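Side-chain contacts in orotidine 5'-phosphate decarboxylase (Pyrococcus horikoshii, PDB 2CZD), which probably catalyses the decarboxylation of orotidine 5'-monophosphate to UMP, the last step of de novo UMP biosynthesis, as a homodimeric TIM barrel: residues I63-T66 against N67-A71; T86-G89 against R90-M94. All coordinates share one frame; numbering follows the deposited sequence.

Contact 1: residues I63-T66 against N67-A71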
loop_
_atom_site.group_PDB
_atom_site.type_symbol
_atom_site.label_atom_id
_atom_site.label_comp_id
_atom_site.label_asym_id
_atom_site.label_seq_id
_atom_site.Cartn_x
_atom_site.Cartn_y
_atom_site.Cartn_z
ATOM N N ILE B 63 -3.850 -8.278 -1.812
ATOM C CA ILE B 63 -3.974 -9.702 -2.089
ATOM C C ILE B 63 -2.919 -10.069 -3.142
ATOM O O ILE B 63 -2.447 -9.214 -3.911
ATOM C CB ILE B 63 -5.392 -10.068 -2.582
ATOM C CG1 ILE B 63 -5.667 -9.470 -3.957
ATOM C CG2 ILE B 63 -6.407 -9.545 -1.589
ATOM C CD1 ILE B 63 -7.057 -9.863 -4.507
ATOM N N PRO B 64 -2.538 -11.345 -3.210
ATOM C CA PRO B 64 -1.514 -11.751 -4.177
ATOM C C PRO B 64 -1.666 -11.263 -5.607
ATOM O O PRO B 64 -0.728 -10.695 -6.167
ATOM C CB PRO B 64 -1.509 -13.276 -4.067
ATOM C CG PRO B 64 -1.852 -13.493 -2.617
ATOM C CD PRO B 64 -2.959 -12.481 -2.367
ATOM N N ASN B 65 -2.838 -11.450 -6.203
ATOM C CA ASN B 65 -2.979 -11.018 -7.583
ATOM C C ASN B 65 -2.833 -9.516 -7.789
ATOM O O ASN B 65 -2.287 -9.083 -8.801
ATOM C CB ASN B 65 -4.311 -11.458 -8.183
ATOM C CG ASN B 65 -4.331 -11.260 -9.695
ATOM O OD1 ASN B 65 -3.562 -11.900 -10.424
ATOM N ND2 ASN B 65 -5.189 -10.358 -10.173
ATOM N N THR B 66 -3.341 -8.715 -6.854
ATOM C CA THR B 66 -3.228 -7.267 -6.985
ATOM C C THR B 66 -1.774 -6.837 -6.755
ATOM O O THR B 66 -1.276 -5.956 -7.451
ATOM C CB THR B 66 -4.198 -6.579 -6.035
ATOM O OG1 THR B 66 -5.527 -6.991 -6.395
ATOM C CG2 THR B 66 -4.097 -5.039 -6.147
ATOM N N ASN B 67 -1.093 -7.473 -5.796
ATOM C CA ASN B 67 0.320 -7.174 -5.575
ATOM C C ASN B 67 1.072 -7.474 -6.869
ATOM O O ASN B 67 1.942 -6.709 -7.291
ATOM C CB ASN B 67 0.894 -8.065 -4.467
ATOM C CG ASN B 67 0.835 -7.408 -3.104
ATOM O OD1 ASN B 67 0.132 -6.415 -2.912
ATOM N ND2 ASN B 67 1.574 -7.966 -2.145
ATOM N N ARG B 68 0.724 -8.592 -7.500
ATOM C CA ARG B 68 1.371 -8.981 -8.763
ATOM C C ARG B 68 1.149 -7.937 -9.863
ATOM O O ARG B 68 2.086 -7.551 -10.557
ATOM C CB ARG B 68 0.827 -10.331 -9.222
ATOM C CG ARG B 68 1.283 -10.765 -10.613
ATOM C CD ARG B 68 0.609 -12.086 -10.970
ATOM N NE ARG B 68 1.087 -13.156 -10.096
ATOM C CZ ARG B 68 0.327 -13.803 -9.214
ATOM N NH1 ARG B 68 -0.962 -13.502 -9.089
ATOM N NH2 ARG B 68 0.863 -14.738 -8.442
ATOM N N LEU B 69 -0.091 -7.491 -10.025
ATOM C CA LEU B 69 -0.389 -6.481 -11.036
ATOM C C LEU B 69 0.375 -5.180 -10.787
ATOM O O LEU B 69 0.894 -4.557 -11.720
ATOM C CB LEU B 69 -1.889 -6.199 -11.060
ATOM C CG LEU B 69 -2.778 -7.320 -11.567
ATOM C CD1 LEU B 69 -4.210 -6.954 -11.311
ATOM C CD2 LEU B 69 -2.538 -7.536 -13.068
ATOM N N ILE B 70 0.435 -4.758 -9.527
ATOM C CA ILE B 70 1.154 -3.538 -9.213
ATOM C C ILE B 70 2.651 -3.722 -9.509
ATOM O O ILE B 70 3.294 -2.847 -10.102
ATOM C CB ILE B 70 0.967 -3.157 -7.734
ATOM C CG1 ILE B 70 -0.508 -2.813 -7.474
ATOM C CG2 ILE B 70 1.883 -1.996 -7.372
ATOM C CD1 ILE B 70 -0.813 -2.667 -5.981
ATOM N N ALA B 71 3.203 -4.859 -9.089
ATOM C CA ALA B 71 4.626 -5.156 -9.302
ATOM C C ALA B 71 4.968 -5.198 -10.798
ATOM O O ALA B 71 5.994 -4.668 -11.233
ATOM C CB ALA B 71 4.972 -6.498 -8.654
#
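The Arg68 guanidinium receives Asn65 OD1 at its edge, in its plane, and carries Pro64 O over one face. The edge contact is a weak hydrogen bond, Arg68 NH1 to Asn65 OD1 at 3.3 Å, and the amide and guanidinium planes stand 45° apart. Arg68 reaches it by doubling back: CG leaves anti to the backbone N, then the chain bends at chi3 (-66°), returning NH1 over the first turn of the helix. Arg68 NE also makes a long, weak ion pair with Glu98. At the other end of the Asn65 amide, ND2 packs against Leu69 CD1 at 3.7 Å, while Leu69 CG rests 3.3 Å from Asn65 O. A glycine in place of Leu69 would probably open a gap beside the Asn65 amide and take away a packing partner of Tyr9 of the second subunit. One residue on, Ile70 CD1 meets Thr66 CG2 at 4.1 Å. The backbone bonds of the first turn begin with Asn67 N to Ile63 O (2.9 Å), where Ile63 is the N-cap; its side chain packs on Met108 of the second subunit. The amide of buried Asn67 bridges the preceding loop and helix 90-97: OD1 accepts from Asp62 N and ND2 gives to Ser92 O. Residues 63-66 belong to the substrate-binding loop and helix start that follow strand 53-60, and Thr66 lies beside a bound dithiothreitol. In this beta-alpha-beta unit, helix 64-76 lays Ile70 on Leu58 and Leu60 of strand 53-60 and sets Asn67 and Ala71 against Val96 of helix 90-97.

Contact 2: residues T86-G89 against R90-M94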
loop_
_atom_site.group_PDB
_atom_site.type_symbol
_atom_site.label_atom_id
_atom_site.label_comp_id
_atom_site.label_asym_id
_atom_site.label_seq_id
_atom_site.Cartn_x
_atom_site.Cartn_y
_atom_site.Cartn_z
ATOM N N THR B 86 5.345 -7.795 5.146
ATOM C CA THR B 86 5.394 -9.213 5.493
ATOM C C THR B 86 4.043 -9.645 6.080
ATOM O O THR B 86 3.634 -10.795 5.917
ATOM C CB THR B 86 6.466 -9.473 6.581
ATOM O OG1 THR B 86 7.729 -9.003 6.102
ATOM C CG2 THR B 86 6.613 -10.954 6.881
ATOM N N PHE B 87 3.364 -8.706 6.753
ATOM C CA PHE B 87 2.105 -8.953 7.495
ATOM C C PHE B 87 0.979 -9.636 6.733
ATOM O O PHE B 87 0.247 -10.439 7.302
ATOM C CB PHE B 87 1.582 -7.597 8.050
ATOM C CG PHE B 87 0.998 -7.636 9.450
ATOM C CD1 PHE B 87 -0.119 -8.403 9.748
ATOM C CD2 PHE B 87 1.544 -6.843 10.459
ATOM C CE1 PHE B 87 -0.687 -8.382 11.050
ATOM C CE2 PHE B 87 0.967 -6.824 11.769
ATOM C CZ PHE B 87 -0.133 -7.596 12.039
ATOM N N VAL B 88 0.853 -9.333 5.446
ATOM C CA VAL B 88 -0.235 -9.853 4.644
ATOM C C VAL B 88 -0.070 -11.306 4.221
ATOM O O VAL B 88 -1.010 -11.919 3.735
ATOM C CB VAL B 88 -0.476 -8.885 3.440
ATOM C CG1 VAL B 88 -1.636 -9.336 2.564
ATOM C CG2 VAL B 88 -0.815 -7.497 4.004
ATOM N N GLY B 89 1.118 -11.865 4.414
ATOM C CA GLY B 89 1.289 -13.263 4.067
ATOM C C GLY B 89 2.379 -13.530 3.051
ATOM O O GLY B 89 2.744 -12.654 2.274
ATOM N N ARG B 90 2.883 -14.759 3.068
ATOM C CA ARG B 90 3.939 -15.183 2.156
ATOM C C ARG B 90 3.491 -15.195 0.686
ATOM O O ARG B 90 4.296 -14.921 -0.202
ATOM C CB ARG B 90 4.420 -16.575 2.561
ATOM C CG ARG B 90 5.090 -16.587 3.926
ATOM C CD ARG B 90 5.203 -18.024 4.442
ATOM N NE ARG B 90 6.004 -18.180 5.667
ATOM C CZ ARG B 90 5.628 -17.860 6.911
ATOM N NH1 ARG B 90 4.433 -17.329 7.174
ATOM N NH2 ARG B 90 6.458 -18.126 7.924
ATOM N N ASP B 91 2.223 -15.506 0.426
ATOM C CA ASP B 91 1.746 -15.504 -0.950
ATOM C C ASP B 91 1.779 -14.099 -1.535
ATOM O O ASP B 91 2.177 -13.922 -2.689
ATOM C CB ASP B 91 0.349 -16.158 -1.093
ATOM C CG ASP B 91 -0.671 -15.672 -0.067
ATOM O OD1 ASP B 91 -1.800 -16.213 -0.078
ATOM O OD2 ASP B 91 -0.375 -14.776 0.734
ATOM N N SER B 92 1.378 -13.104 -0.747
ATOM C CA SER B 92 1.426 -11.731 -1.216
ATOM C C SER B 92 2.869 -11.270 -1.434
ATOM O O SER B 92 3.129 -10.496 -2.360
ATOM C CB SER B 92 0.682 -10.802 -0.256
ATOM O OG SER B 92 -0.723 -11.016 -0.383
ATOM N N VAL B 93 3.808 -11.765 -0.621
ATOM C CA VAL B 93 5.215 -11.406 -0.809
ATOM C C VAL B 93 5.739 -12.096 -2.067
ATOM O O VAL B 93 6.353 -11.447 -2.935
ATOM C CB VAL B 93 6.077 -11.877 0.371
ATOM C CG1 VAL B 93 7.543 -11.585 0.079
ATOM C CG2 VAL B 93 5.660 -11.150 1.651
ATOM N N MET B 94 5.471 -13.402 -2.196
ATOM C CA MET B 94 5.996 -14.118 -3.350
ATOM C C MET B 94 5.404 -13.672 -4.680
ATOM O O MET B 94 6.059 -13.789 -5.727
ATOM C CB MET B 94 5.835 -15.634 -3.157
ATOM C CG MET B 94 6.756 -16.222 -2.092
ATOM S SD MET B 94 8.515 -15.872 -2.359
ATOM C CE MET B 94 8.818 -16.747 -3.829
#
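Thr86 to Gly89 form a type I beta turn, closed by Gly89 N to Thr86 O at 3.1 Å, and the chain passes straight into helix 90-97 with Gly89 as N-cap, its carbonyl accepting from Val93 N (3.2 Å). Gly89 has phi 122° and psi 157°, where a side chain would jam against the preceding carbonyl and also meet Asp91 OD2. Val93 CG2, set beside its own backbone N, comes within 3.3 Å of Gly89 O and so flanks the same carbonyl that its N-H uses. Val88 CG1 touches Ser92 OG at 3.5 Å, a methyl against a hydroxyl whose hydrogen-bond partner is Asp62 O. Asp91 CG sits between its backbone N and carbonyl carbon (chi1 47°), which curls OD2 back to the helix start: it takes a weak bond from Ser92 N and lies 3.8 Å from Gly89 C. Its OD1 accepts from Gly112 N of the second subunit. Arg90, extended from CG to NE, makes salt bridges with Glu130 of its own chain and Glu115 of the second subunit. The Asp91 carboxylate lies beside the first turn, where the helix dipole would probably steady its negative charge, and through their polar ends Arg90 and Asp91 each tie this helix start to the second subunit.

How the contacts relate
Both contacts are helix starts on neighbouring units of the barrel, after strands 53-60 and 81-85, and their centres lie 11 Å apart. Contact 2 is the more buried, five of its seven touching residues being enclosed; contact 1 is only partly buried, with Asn65 exposed. They meet directly: Pro64 CD packs 3.3 Å from Ser92 OG, and Pro64 CG lies 3.6 Å from Asp91 CG. Contact 1 relies on regular helical bonds and one weak amide-guanidinium pair, and contributes to the substrate site. Contact 2 rests on a type I turn ending at a glycine N-cap, and its charged groups find their main partners outside its own segments. Both border the second subunit, where His110 touches Pro64, Asp91 and Ser92.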